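Local coordinates for putative uncharacterized protein (Cricetid herpesvirus 2, PDB 4ZKQ) that binds chemokines as a viral decoy receptor of a rodent gammaherpesvirus, probably blunting chemokine signalling, at residues 52-58 with 175-181; 23-27 with 383-387; 74-78 with 212-216; 84-89 with 165-171; 310-314 with 324-328. All coordinates share one frame. Residues are numbered along the deposited sequence.

Contact 1: residues 52-58 with 175-181; sequences CDKITYG and GVCSLWK
D53 and G175 lock the start of this parallel strand pair: D53 N donates to G175 O (2.8 Å) and G175 N to D53 OD2 (2.8 Å), while K54 N also reaches G175 O (3.3 Å). The alternation of parallel strands then continues: C177 N to K54 O 2.9 Å, T56 N to C177 O 2.9 Å, L179 N to T56 O 2.8 Å, G58 N to L179 O 3.0 Å and K181 N to G58 O 3.0 Å. The register runs from K54 with V176 to G58 with W180; the axes lie 4.4 Å apart, at 20°. This is the one parallel pair of an otherwise antiparallel sheet, between strands 23-26 and 161-169. A water bridges T56 OG1 (2.7 Å) and C177 O (2.8 Å). C52 (chi1 m) joins C177 (chi1 m) through SG-SG at 2.0 Å, chi3 -93°. I55, Y57, C177 and L179 share one face, with I55 CD1 4.0 Å from L179 CB. On the other, W180 (chi1 m) brings its indole back near G58, where a CB would clash with W180 CZ3; its NE1 donates to S178 OG (2.9 Å). K54 NZ leaves this face for salt bridges to E384 and D78, and T56 OG1 also meets K215. Disulfide and backbone bonds thus fix two segments 117 residues apart at their closest ends, leaving K54 and T56 to reach other parts of the fold.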
# COMPACT_ATOMS: atom_id res chain seq x y z
N CYS A 52 7.24 -10.24 -3.45
CA CYS A 52 5.94 -9.82 -2.93
C CYS A 52 5.42 -10.74 -1.83
O CYS A 52 5.50 -11.95 -1.95
CB CYS A 52 4.92 -9.75 -4.07
SG CYS A 52 5.23 -8.42 -5.28
N ASP A 53 4.86 -10.15 -0.78
CA ASP A 53 4.24 -10.90 0.31
C ASP A 53 2.73 -10.84 0.21
O ASP A 53 2.01 -11.65 0.80
CB ASP A 53 4.73 -10.37 1.66
CG ASP A 53 6.23 -10.50 1.83
OD1 ASP A 53 6.70 -11.65 1.88
OD2 ASP A 53 6.94 -9.47 1.88
N LYS A 54 2.25 -9.89 -0.59
CA LYS A 54 0.83 -9.69 -0.78
C LYS A 54 0.63 -9.00 -2.12
O LYS A 54 1.49 -8.22 -2.54
CB LYS A 54 0.26 -8.86 0.38
CG LYS A 54 -1.00 -8.09 0.08
CD LYS A 54 -1.50 -7.37 1.33
CE LYS A 54 -2.44 -6.25 0.97
NZ LYS A 54 -3.16 -5.72 2.15
N ILE A 55 -0.47 -9.29 -2.80
CA ILE A 55 -0.75 -8.62 -4.07
C ILE A 55 -2.23 -8.28 -4.23
O ILE A 55 -3.11 -9.08 -3.91
CB ILE A 55 -0.26 -9.47 -5.25
CG1 ILE A 55 -0.35 -8.66 -6.55
CG2 ILE A 55 -1.03 -10.79 -5.34
CD1 ILE A 55 0.46 -9.27 -7.68
N THR A 56 -2.48 -7.07 -4.71
CA THR A 56 -3.82 -6.58 -4.98
C THR A 56 -3.98 -6.49 -6.49
O THR A 56 -3.08 -6.01 -7.17
CB THR A 56 -4.06 -5.20 -4.33
OG1 THR A 56 -4.10 -5.34 -2.90
CG2 THR A 56 -5.38 -4.56 -4.81
N TYR A 57 -5.10 -6.98 -7.00
CA TYR A 57 -5.38 -6.94 -8.43
C TYR A 57 -6.38 -5.82 -8.75
O TYR A 57 -7.33 -5.60 -7.99
CB TYR A 57 -5.95 -8.28 -8.91
CG TYR A 57 -5.12 -9.48 -8.53
CD1 TYR A 57 -4.04 -9.88 -9.30
CD2 TYR A 57 -5.43 -10.22 -7.40
CE1 TYR A 57 -3.29 -10.98 -8.96
CE2 TYR A 57 -4.68 -11.33 -7.04
CZ TYR A 57 -3.61 -11.70 -7.83
OH TYR A 57 -2.86 -12.81 -7.49
N GLY A 58 -6.16 -5.12 -9.85
CA GLY A 58 -7.08 -4.07 -10.25
C GLY A 58 -6.96 -3.70 -11.72
O GLY A 58 -6.14 -4.24 -12.45
N GLY A 175 6.74 -6.78 1.28
CA GLY A 175 6.52 -6.43 -0.10
C GLY A 175 5.04 -6.40 -0.42
O GLY A 175 4.40 -7.44 -0.61
N VAL A 176 4.48 -5.19 -0.45
CA VAL A 176 3.06 -5.01 -0.70
C VAL A 176 2.87 -4.56 -2.14
O VAL A 176 3.22 -3.45 -2.51
CB VAL A 176 2.45 -4.00 0.26
CG1 VAL A 176 0.98 -3.81 -0.02
CG2 VAL A 176 2.65 -4.48 1.68
N CYS A 177 2.31 -5.45 -2.95
CA CYS A 177 2.30 -5.25 -4.38
C CYS A 177 0.91 -5.03 -4.96
O CYS A 177 -0.09 -5.41 -4.36
CB CYS A 177 2.96 -6.44 -5.06
SG CYS A 177 4.66 -6.64 -4.49
N SER A 178 0.87 -4.41 -6.12
CA SER A 178 -0.39 -4.24 -6.83
C SER A 178 -0.15 -4.42 -8.31
O SER A 178 0.85 -3.96 -8.85
CB SER A 178 -1.00 -2.87 -6.53
OG SER A 178 -0.12 -1.83 -6.90
N LEU A 179 -1.08 -5.11 -8.96
CA LEU A 179 -0.98 -5.39 -10.38
C LEU A 179 -2.20 -4.84 -11.09
O LEU A 179 -3.32 -5.31 -10.88
CB LEU A 179 -0.83 -6.90 -10.62
CG LEU A 179 -0.53 -7.32 -12.07
CD1 LEU A 179 0.77 -6.68 -12.54
CD2 LEU A 179 -0.43 -8.83 -12.14
N TRP A 180 -1.96 -3.82 -11.91
CA TRP A 180 -3.01 -3.09 -12.61
C TRP A 180 -2.96 -3.48 -14.08
O TRP A 180 -2.02 -3.13 -14.77
CB TRP A 180 -2.83 -1.57 -12.45
CG TRP A 180 -2.65 -1.20 -11.04
CD1 TRP A 180 -1.47 -1.08 -10.37
CD2 TRP A 180 -3.68 -0.93 -10.10
NE1 TRP A 180 -1.70 -0.75 -9.06
CE2 TRP A 180 -3.06 -0.64 -8.86
CE3 TRP A 180 -5.08 -0.89 -10.17
CZ2 TRP A 180 -3.78 -0.33 -7.72
CZ3 TRP A 180 -5.79 -0.57 -9.03
CH2 TRP A 180 -5.14 -0.30 -7.82
N LYS A 181 -3.97 -4.23 -14.52
CA LYS A 181 -4.02 -4.72 -15.90
C LYS A 181 -5.07 -3.99 -16.72
O LYS A 181 -6.16 -3.70 -16.23
CB LYS A 181 -4.31 -6.22 -15.93
CG LYS A 181 -3.27 -7.08 -15.25
CD LYS A 181 -3.50 -8.55 -15.57
CE LYS A 181 -2.88 -9.45 -14.52
NZ LYS A 181 -3.80 -9.70 -13.36
O HOH W 1 -1.59 -5.10 -2.02

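Contact 2: residues 23-27 with 383-387; sequences TQDIL and MESGT
M383 and E384 end an extended strand, and the chain then turns across the side of strand 23-26. E384 (chi1 p, chi2 t) directs its CA-CB bond toward that strand: its OE1 accepts from Q24 NE2 at 2.9 Å, with an almost straight N-H...O angle of 168°, and its CG lies 4.0 Å from I26 CD1. The same oxygen also takes the salt bridge from K54. S385 points its CB away, its OG bonding to T302, but its backbone O receives a second bond from Q24 NE2 (2.9 Å), so both amide protons of Q24 are used. To reach them Q24 adopts chi1 p, chi2 t and a chi3 of 44°, which leaves OE1 for K215. I26 (chi1 m, chi2 m) lays CG1 3.6 Å from E384 O and 3.6 Å from S385 C. G386 (phi/psi -72/-24) breaks the extended course and brings its CA to 3.3 Å from Q24 O; a CB here would come tight against that oxygen. A water accepts from Q24 N (3.0 Å) and lies 2.5 Å from G386 O, bridging the two backbones. Beyond it T387 turns away, its N weakly bonded to S385 OG (3.3 Å). These are side-chain and water links between two sheets rather than strand pairing: strand 23-26 forms the edge of one sheet beside strand 54-59, whereas strand 378-384 pairs with 308-315 and 388-395 in the other, and I26 also touches L309 there.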
# COMPACT_ATOMS: atom_id res chain seq x y z
N THR A 23 -9.32 -7.19 -5.44
CA THR A 23 -9.15 -8.33 -4.54
C THR A 23 -7.67 -8.49 -4.23
O THR A 23 -6.82 -7.92 -4.92
CB THR A 23 -9.71 -9.64 -5.14
OG1 THR A 23 -9.01 -9.96 -6.35
CG2 THR A 23 -11.20 -9.51 -5.45
N GLN A 24 -7.37 -9.28 -3.21
CA GLN A 24 -5.98 -9.51 -2.86
C GLN A 24 -5.69 -10.97 -2.53
O GLN A 24 -6.57 -11.69 -2.05
CB GLN A 24 -5.58 -8.62 -1.68
CG GLN A 24 -6.34 -8.89 -0.39
CD GLN A 24 -5.82 -8.07 0.77
OE1 GLN A 24 -5.57 -6.87 0.63
NE2 GLN A 24 -5.65 -8.70 1.92
N ASP A 25 -4.47 -11.39 -2.85
CA ASP A 25 -3.90 -12.65 -2.39
C ASP A 25 -2.79 -12.35 -1.40
O ASP A 25 -1.99 -11.44 -1.63
CB ASP A 25 -3.31 -13.47 -3.54
CG ASP A 25 -4.36 -13.97 -4.51
OD1 ASP A 25 -5.53 -14.12 -4.10
OD2 ASP A 25 -4.00 -14.23 -5.67
N ILE A 26 -2.71 -13.14 -0.33
CA ILE A 26 -1.49 -13.19 0.47
C ILE A 26 -0.59 -14.25 -0.15
O ILE A 26 -1.03 -15.36 -0.44
CB ILE A 26 -1.76 -13.55 1.95
CG1 ILE A 26 -2.91 -12.69 2.50
CG2 ILE A 26 -0.49 -13.38 2.79
CD1 ILE A 26 -2.68 -11.20 2.37
N LEU A 27 0.67 -13.90 -0.36
CA LEU A 27 1.59 -14.80 -1.04
C LEU A 27 2.51 -15.45 -0.02
O LEU A 27 2.57 -15.04 1.14
CB LEU A 27 2.39 -14.04 -2.10
CG LEU A 27 1.52 -13.34 -3.15
CD1 LEU A 27 2.33 -12.35 -4.00
CD2 LEU A 27 0.81 -14.33 -4.05
N MET A 383 -3.92 -7.95 10.65
CA MET A 383 -3.77 -9.34 10.23
C MET A 383 -4.81 -9.58 9.15
O MET A 383 -5.98 -9.24 9.32
CB MET A 383 -3.95 -10.29 11.42
CG MET A 383 -2.93 -10.08 12.53
SD MET A 383 -3.07 -11.27 13.89
CE MET A 383 -2.61 -12.79 13.07
N GLU A 384 -4.38 -10.14 8.02
CA GLU A 384 -5.25 -10.27 6.87
C GLU A 384 -4.99 -11.53 6.07
O GLU A 384 -3.84 -11.97 5.91
CB GLU A 384 -5.10 -9.05 5.95
CG GLU A 384 -3.68 -8.82 5.48
CD GLU A 384 -3.50 -7.49 4.77
OE1 GLU A 384 -4.38 -7.11 3.97
OE2 GLU A 384 -2.46 -6.83 4.99
N SER A 385 -6.07 -12.10 5.56
CA SER A 385 -6.03 -13.13 4.54
C SER A 385 -6.40 -12.48 3.22
O SER A 385 -6.40 -11.26 3.11
CB SER A 385 -6.99 -14.26 4.87
OG SER A 385 -8.31 -13.77 4.93
N GLY A 386 -6.75 -13.29 2.24
CA GLY A 386 -7.23 -12.78 0.97
C GLY A 386 -8.62 -12.18 1.05
O GLY A 386 -8.98 -11.33 0.23
N THR A 387 -9.40 -12.62 2.03
CA THR A 387 -10.82 -12.28 2.10
C THR A 387 -11.25 -11.58 3.40
O THR A 387 -12.37 -11.06 3.48
CB THR A 387 -11.68 -13.54 1.95
OG1 THR A 387 -11.32 -14.48 2.96
CG2 THR A 387 -11.47 -14.16 0.58
O HOH W 2 -9.65 -9.44 -1.34

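Contact 3: residues 74-78 with 212-216; sequences PLSTD and TLSKK
Residues 74-78 leave the end of strand 68-74 as an irregular loop, with L75 (-70/-28) and T77 (-73/-27) both in helical phi/psi and S76 between them extended (-139/127). Residues 212-216 are extended throughout, part of the long strand 206-223. The backbones do not pair: the nearest CA atoms, of T77 and L213, are 7.2 Å apart, so side chains make the contact. L213 and K215, two residues apart on the strand, both direct CB toward the loop. L213 (chi1 m, chi2 t) sets its CD1 3.8 Å from P74 CG and 4.2 Å from T77 CG2. K215 (t, t, m, t) bends at chi3 and brings NZ to D78 OD1 at 2.9 Å, a hydrogen-bonded salt bridge, with T77 OG1 3.8 Å from the same NZ. D78 is chi1 m, and its OD2 takes a second salt bridge from K54; K215 NZ in turn bonds to Q24 OE1 and T56 OG1. Behind the apolar part, W180 packs on P74 and T77. Apolar packing at L213 and a salt bridge at K215, with D78 set between two lysines, thus join the loop after strand 68-74 to strand 206-223 of a different β-sheet.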
# COMPACT_ATOMS: atom_id res chain seq x y z
N PRO A 74 -2.14 4.35 -6.70
CA PRO A 74 -1.64 4.47 -5.33
C PRO A 74 -0.42 3.58 -5.14
O PRO A 74 -0.41 2.47 -5.66
CB PRO A 74 -2.81 3.99 -4.49
CG PRO A 74 -3.46 2.96 -5.35
CD PRO A 74 -3.34 3.49 -6.76
N LEU A 75 0.59 4.04 -4.40
CA LEU A 75 1.74 3.19 -4.14
C LEU A 75 1.34 2.05 -3.21
O LEU A 75 1.91 0.96 -3.28
CB LEU A 75 2.92 4.00 -3.57
CG LEU A 75 3.54 5.02 -4.53
CD1 LEU A 75 4.89 5.49 -4.00
CD2 LEU A 75 3.72 4.49 -5.95
N SER A 76 0.32 2.28 -2.38
CA SER A 76 -0.33 1.20 -1.64
C SER A 76 -1.85 1.41 -1.62
O SER A 76 -2.30 2.49 -1.24
CB SER A 76 0.22 1.14 -0.20
OG SER A 76 -0.44 0.13 0.55
N THR A 77 -2.65 0.42 -2.03
CA THR A 77 -4.10 0.62 -2.00
C THR A 77 -4.65 0.58 -0.58
O THR A 77 -5.66 1.21 -0.29
CB THR A 77 -4.87 -0.42 -2.86
OG1 THR A 77 -4.44 -1.75 -2.53
CG2 THR A 77 -4.68 -0.11 -4.34
N ASP A 78 -3.98 -0.13 0.31
CA ASP A 78 -4.54 -0.32 1.65
C ASP A 78 -3.91 0.61 2.68
O ASP A 78 -2.79 1.10 2.52
CB ASP A 78 -4.38 -1.77 2.08
CG ASP A 78 -4.95 -2.74 1.06
OD1 ASP A 78 -6.14 -2.62 0.72
OD2 ASP A 78 -4.19 -3.60 0.59
N THR A 212 -11.60 6.51 -6.69
CA THR A 212 -12.23 5.68 -5.68
C THR A 212 -11.69 4.26 -5.79
O THR A 212 -11.76 3.64 -6.85
CB THR A 212 -13.77 5.70 -5.82
OG1 THR A 212 -14.22 7.06 -5.79
CG2 THR A 212 -14.44 4.92 -4.69
N LEU A 213 -11.12 3.78 -4.69
CA LEU A 213 -10.61 2.42 -4.60
C LEU A 213 -11.58 1.59 -3.78
O LEU A 213 -11.87 1.92 -2.64
CB LEU A 213 -9.22 2.41 -3.95
CG LEU A 213 -8.15 3.27 -4.63
CD1 LEU A 213 -6.90 3.37 -3.76
CD2 LEU A 213 -7.81 2.72 -6.00
N SER A 214 -12.08 0.50 -4.37
CA SER A 214 -13.04 -0.36 -3.68
C SER A 214 -12.56 -1.80 -3.74
O SER A 214 -12.42 -2.36 -4.81
CB SER A 214 -14.42 -0.24 -4.32
OG SER A 214 -14.82 1.11 -4.43
N LYS A 215 -12.31 -2.38 -2.56
CA LYS A 215 -11.84 -3.75 -2.46
C LYS A 215 -12.85 -4.62 -1.74
O LYS A 215 -13.37 -4.26 -0.68
CB LYS A 215 -10.50 -3.80 -1.71
CG LYS A 215 -10.06 -5.23 -1.34
CD LYS A 215 -8.67 -5.24 -0.71
CE LYS A 215 -7.56 -5.00 -1.74
NZ LYS A 215 -6.22 -4.83 -1.09
N LYS A 216 -13.11 -5.79 -2.31
CA LYS A 216 -13.96 -6.76 -1.64
C LYS A 216 -13.13 -7.52 -0.61
O LYS A 216 -12.33 -8.41 -0.94
CB LYS A 216 -14.61 -7.73 -2.62
CG LYS A 216 -15.51 -8.76 -1.92
CD LYS A 216 -16.27 -9.64 -2.90
CE LYS A 216 -17.14 -10.65 -2.17
NZ LYS A 216 -17.70 -11.67 -3.11

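Contact 4: residues 84-89 with 165-171; sequences CLGRAV and LIHFKEL
G86 is the hollow of this antiparallel pair, and the F168 ring is the bump that fills it: F168 CZ stands 3.7 Å from G86 CA, where any CB would collide with the ring and with K169 O. F168 holds chi1 t, chi2 79°, which swings the ring back along strand 85-89, and the small A88, two residues further along, meets the ring at its edge, CB to CD1 3.9 Å. A88 and F168 form a non-hydrogen-bonded pair (CA-CA 4.3 Å), with I166 CG2 filling in at 4.4 Å from A88 CB. The hydrogen-bonded pairs flank it: R87 N to K169 O 3.2 Å, K169 N to R87 O 2.8 Å, V89 N to H167 O 2.8 Å and H167 N to V89 O 2.9 Å. Axes run 4.6 Å apart at 155°. In the seven-stranded mixed sheet, strand 161-169 lies between 85-94 and 175-181. On the face of R87, V89, H167 and K169, H167 (chi1 t) turns its ring away from strand 85-89, its NE2 hydrogen-bonded to T51 O, and a water joins H167 ND1 (2.8 Å) to R87 O (2.9 Å). Near the start of residues 84-89 another water spans L85 O (3.3 Å) and L171 N (3.1 Å), and L171 CD2 packs 4.1 Å from C84 SG, which is disulfide-bonded to C81.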
# COMPACT_ATOMS: atom_id res chain seq x y z
N CYS A 84 4.34 6.18 7.35
CA CYS A 84 5.58 5.40 7.18
C CYS A 84 6.17 5.59 5.79
O CYS A 84 5.46 5.55 4.79
CB CYS A 84 5.33 3.92 7.43
SG CYS A 84 5.07 3.44 9.17
N LEU A 85 7.48 5.80 5.72
CA LEU A 85 8.17 5.87 4.43
C LEU A 85 8.44 4.48 3.89
O LEU A 85 8.71 3.54 4.64
CB LEU A 85 9.49 6.63 4.56
CG LEU A 85 9.38 8.14 4.73
CD1 LEU A 85 10.76 8.72 4.95
CD2 LEU A 85 8.72 8.77 3.51
N GLY A 86 8.38 4.35 2.57
CA GLY A 86 8.70 3.11 1.90
C GLY A 86 9.32 3.39 0.55
O GLY A 86 9.32 4.54 0.10
N ARG A 87 9.85 2.36 -0.09
CA ARG A 87 10.40 2.47 -1.43
C ARG A 87 9.53 1.69 -2.40
O ARG A 87 9.22 0.53 -2.16
CB ARG A 87 11.84 1.96 -1.47
CG ARG A 87 12.75 2.72 -0.50
CD ARG A 87 14.22 2.34 -0.63
NE ARG A 87 15.03 3.06 0.35
CZ ARG A 87 15.48 4.30 0.18
NH1 ARG A 87 15.23 4.96 -0.94
NH2 ARG A 87 16.21 4.88 1.13
N ALA A 88 9.12 2.36 -3.47
CA ALA A 88 8.28 1.72 -4.48
C ALA A 88 9.05 1.55 -5.78
O ALA A 88 9.83 2.42 -6.16
CB ALA A 88 7.03 2.54 -4.72
N VAL A 89 8.84 0.42 -6.44
CA VAL A 89 9.27 0.25 -7.81
C VAL A 89 8.05 -0.03 -8.69
O VAL A 89 7.31 -0.99 -8.47
CB VAL A 89 10.29 -0.89 -7.97
CG1 VAL A 89 10.72 -1.02 -9.43
CG2 VAL A 89 11.52 -0.64 -7.09
N LEU A 165 2.91 -3.12 -12.58
CA LEU A 165 3.19 -3.60 -11.24
C LEU A 165 3.74 -2.47 -10.39
O LEU A 165 4.63 -1.74 -10.83
CB LEU A 165 4.21 -4.74 -11.29
CG LEU A 165 4.82 -5.19 -9.96
CD1 LEU A 165 3.78 -5.88 -9.09
CD2 LEU A 165 6.02 -6.10 -10.19
N ILE A 166 3.22 -2.34 -9.18
CA ILE A 166 3.87 -1.53 -8.16
C ILE A 166 4.26 -2.44 -7.01
O ILE A 166 3.43 -3.14 -6.44
CB ILE A 166 2.98 -0.39 -7.67
CG1 ILE A 166 2.73 0.60 -8.82
CG2 ILE A 166 3.62 0.32 -6.48
CD1 ILE A 166 1.71 1.64 -8.53
N HIS A 167 5.55 -2.44 -6.71
CA HIS A 167 6.08 -3.11 -5.55
C HIS A 167 6.38 -2.04 -4.53
O HIS A 167 7.19 -1.16 -4.80
CB HIS A 167 7.35 -3.90 -5.90
CG HIS A 167 7.93 -4.63 -4.74
ND1 HIS A 167 8.63 -3.99 -3.73
CD2 HIS A 167 7.89 -5.94 -4.39
CE1 HIS A 167 9.01 -4.88 -2.83
NE2 HIS A 167 8.57 -6.07 -3.21
N PHE A 168 5.69 -2.07 -3.39
CA PHE A 168 5.95 -1.14 -2.30
C PHE A 168 6.61 -1.87 -1.14
O PHE A 168 6.00 -2.72 -0.49
CB PHE A 168 4.65 -0.48 -1.84
CG PHE A 168 4.84 0.64 -0.85
CD1 PHE A 168 5.22 1.90 -1.27
CD2 PHE A 168 4.61 0.44 0.50
CE1 PHE A 168 5.39 2.94 -0.36
CE2 PHE A 168 4.78 1.47 1.41
CZ PHE A 168 5.17 2.72 0.98
N LYS A 169 7.88 -1.55 -0.90
CA LYS A 169 8.60 -2.13 0.23
C LYS A 169 8.35 -1.27 1.45
O LYS A 169 8.85 -0.15 1.55
CB LYS A 169 10.10 -2.26 -0.05
CG LYS A 169 10.79 -3.09 1.02
CD LYS A 169 12.23 -3.40 0.69
CE LYS A 169 12.73 -4.56 1.55
NZ LYS A 169 14.14 -4.91 1.26
N GLU A 170 7.54 -1.79 2.36
CA GLU A 170 7.19 -1.09 3.58
C GLU A 170 8.38 -0.97 4.51
O GLU A 170 9.39 -1.66 4.37
CB GLU A 170 6.04 -1.79 4.31
CG GLU A 170 4.75 -1.81 3.53
CD GLU A 170 3.57 -2.34 4.33
OE1 GLU A 170 3.80 -3.03 5.34
OE2 GLU A 170 2.42 -2.06 3.95
N LEU A 171 8.24 -0.09 5.49
CA LEU A 171 9.26 0.08 6.51
C LEU A 171 9.55 -1.26 7.17
O LEU A 171 10.70 -1.58 7.48
CB LEU A 171 8.79 1.12 7.53
CG LEU A 171 9.76 1.51 8.65
CD1 LEU A 171 11.03 2.14 8.08
CD2 LEU A 171 9.06 2.45 9.60
O HOH W 3 5.92 1.81 4.93
O HOH W 4 10.22 -1.64 -3.81

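Contact 5: residues 310-314 with 324-328; sequences ASVWG and ESCAF
A310, V312 and F328 bury the most area here, 64, 63 and 58 Å², and all three point to the same face of the two-stranded pairing. A310 and F328 are a hydrogen-bonded antiparallel pair (CA-CA 5.0 Å): A310 N donates to F328 O and F328 N to A310 O, each at 2.8 Å. A310 CB lies 4.3 Å from F328 CB. V312 (chi1 p) repeats this with C326, V312 N to C326 O and C326 N to V312 O both 2.9 Å, its CG1 4.0 Å from C326 CB. The same CG1 reaches the edge of the F328 ring, 4.1 Å from CE1, with F328 at chi1 m and chi2 86°. L352 and F350 of strand 350-355 cover this face, and C326 (chi1 m) is disulfide-bonded to C347. The two strands, 308-315 and 324-330, are the arms of a β-hairpin, antiparallel at 170° with axes 4.6 Å apart. G314 and E324 complete the pattern, G314 N to E324 O 2.8 Å and E324 N to G314 O 2.9 Å. Between the hydrogen-bonded pairs sit S311 with A327 (CA-CA 4.4 Å) and W313 with S325 (4.0 Å), pointing to the other face; W313 CA approaches E324 O to 3.0 Å. W313 (chi1 p, chi2 -91°) turns its indole away from strand 324-328 to bond through NE1 to T80 O and to meet the rings of F378 and Y323.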
# COMPACT_ATOMS: atom_id res chain seq x y z
N ALA A 310 0.74 -10.48 8.74
CA ALA A 310 0.59 -9.65 9.93
C ALA A 310 1.54 -8.47 9.83
O ALA A 310 2.74 -8.65 9.63
CB ALA A 310 0.87 -10.47 11.19
N SER A 311 0.99 -7.26 9.92
CA SER A 311 1.78 -6.04 9.92
C SER A 311 1.57 -5.34 11.24
O SER A 311 0.44 -5.18 11.67
CB SER A 311 1.38 -5.11 8.77
OG SER A 311 1.31 -5.79 7.53
N VAL A 312 2.66 -4.92 11.88
CA VAL A 312 2.54 -4.19 13.14
C VAL A 312 3.49 -3.01 13.12
O VAL A 312 4.62 -3.11 12.66
CB VAL A 312 2.84 -5.09 14.36
CG1 VAL A 312 4.24 -5.68 14.28
CG2 VAL A 312 2.63 -4.33 15.67
N TRP A 313 3.01 -1.87 13.60
CA TRP A 313 3.89 -0.73 13.76
C TRP A 313 3.49 0.08 14.98
O TRP A 313 2.38 -0.05 15.48
CB TRP A 313 3.88 0.14 12.50
CG TRP A 313 2.59 0.79 12.18
CD1 TRP A 313 1.59 0.29 11.40
CD2 TRP A 313 2.15 2.08 12.61
NE1 TRP A 313 0.55 1.19 11.32
CE2 TRP A 313 0.88 2.30 12.06
CE3 TRP A 313 2.71 3.08 13.42
CZ2 TRP A 313 0.15 3.46 12.28
CZ3 TRP A 313 2.00 4.24 13.64
CH2 TRP A 313 0.73 4.42 13.07
N GLY A 314 4.41 0.91 15.45
CA GLY A 314 4.12 1.75 16.59
C GLY A 314 4.98 2.99 16.64
O GLY A 314 5.95 3.12 15.91
N GLU A 324 8.38 2.38 14.44
CA GLU A 324 8.86 1.01 14.50
C GLU A 324 7.87 0.15 13.74
O GLU A 324 6.67 0.31 13.92
CB GLU A 324 8.98 0.52 15.95
CG GLU A 324 9.76 1.43 16.89
CD GLU A 324 11.26 1.24 16.83
OE1 GLU A 324 11.72 0.26 16.20
OE2 GLU A 324 11.98 2.07 17.41
N SER A 325 8.36 -0.75 12.88
CA SER A 325 7.47 -1.61 12.10
C SER A 325 8.09 -2.97 11.83
O SER A 325 9.29 -3.08 11.55
CB SER A 325 7.12 -0.94 10.77
OG SER A 325 6.17 -1.71 10.05
N CYS A 326 7.26 -4.01 11.92
CA CYS A 326 7.65 -5.37 11.61
C CYS A 326 6.50 -6.03 10.86
O CYS A 326 5.36 -5.57 10.94
CB CYS A 326 7.97 -6.16 12.88
SG CYS A 326 9.16 -5.33 13.96
N ALA A 327 6.81 -7.09 10.13
CA ALA A 327 5.77 -7.86 9.45
C ALA A 327 6.09 -9.34 9.50
O ALA A 327 7.26 -9.72 9.57
CB ALA A 327 5.62 -7.39 8.01
N PHE A 328 5.04 -10.16 9.50
CA PHE A 328 5.17 -11.61 9.62
C PHE A 328 4.28 -12.30 8.62
O PHE A 328 3.13 -11.90 8.44
CB PHE A 328 4.80 -12.08 11.03
CG PHE A 328 5.51 -11.35 12.11
CD1 PHE A 328 5.02 -10.15 12.59
CD2 PHE A 328 6.68 -11.86 12.64
CE1 PHE A 328 5.68 -9.47 13.59
CE2 PHE A 328 7.34 -11.19 13.64
CZ PHE A 328 6.84 -9.99 14.12

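Overall arrangement
Contacts 1 and 4 sit in one mixed seven-stranded sheet, centres 11 Å apart, where strands 175-181 and 161-169 are direct neighbours; contact 4 is nested within the chain loop closed by contact 1. Contact 2 joins the edge of that sheet at strand 23-26 to strand 378-384, and encloses the other four along the chain. Strands 378-384, 206-223 of contact 3 and 308-315/324-330 of contact 5 all belong to a second, large branched sheet. Contact 3's segments alternate with those of contact 1. Q24, K54, T56, D78, K215 and E384 weave contacts 1, 2 and 3 together. Contact 5, about 19 Å from contact 1 between centres, touches contacts 2 and 4, so the two sheets form one body.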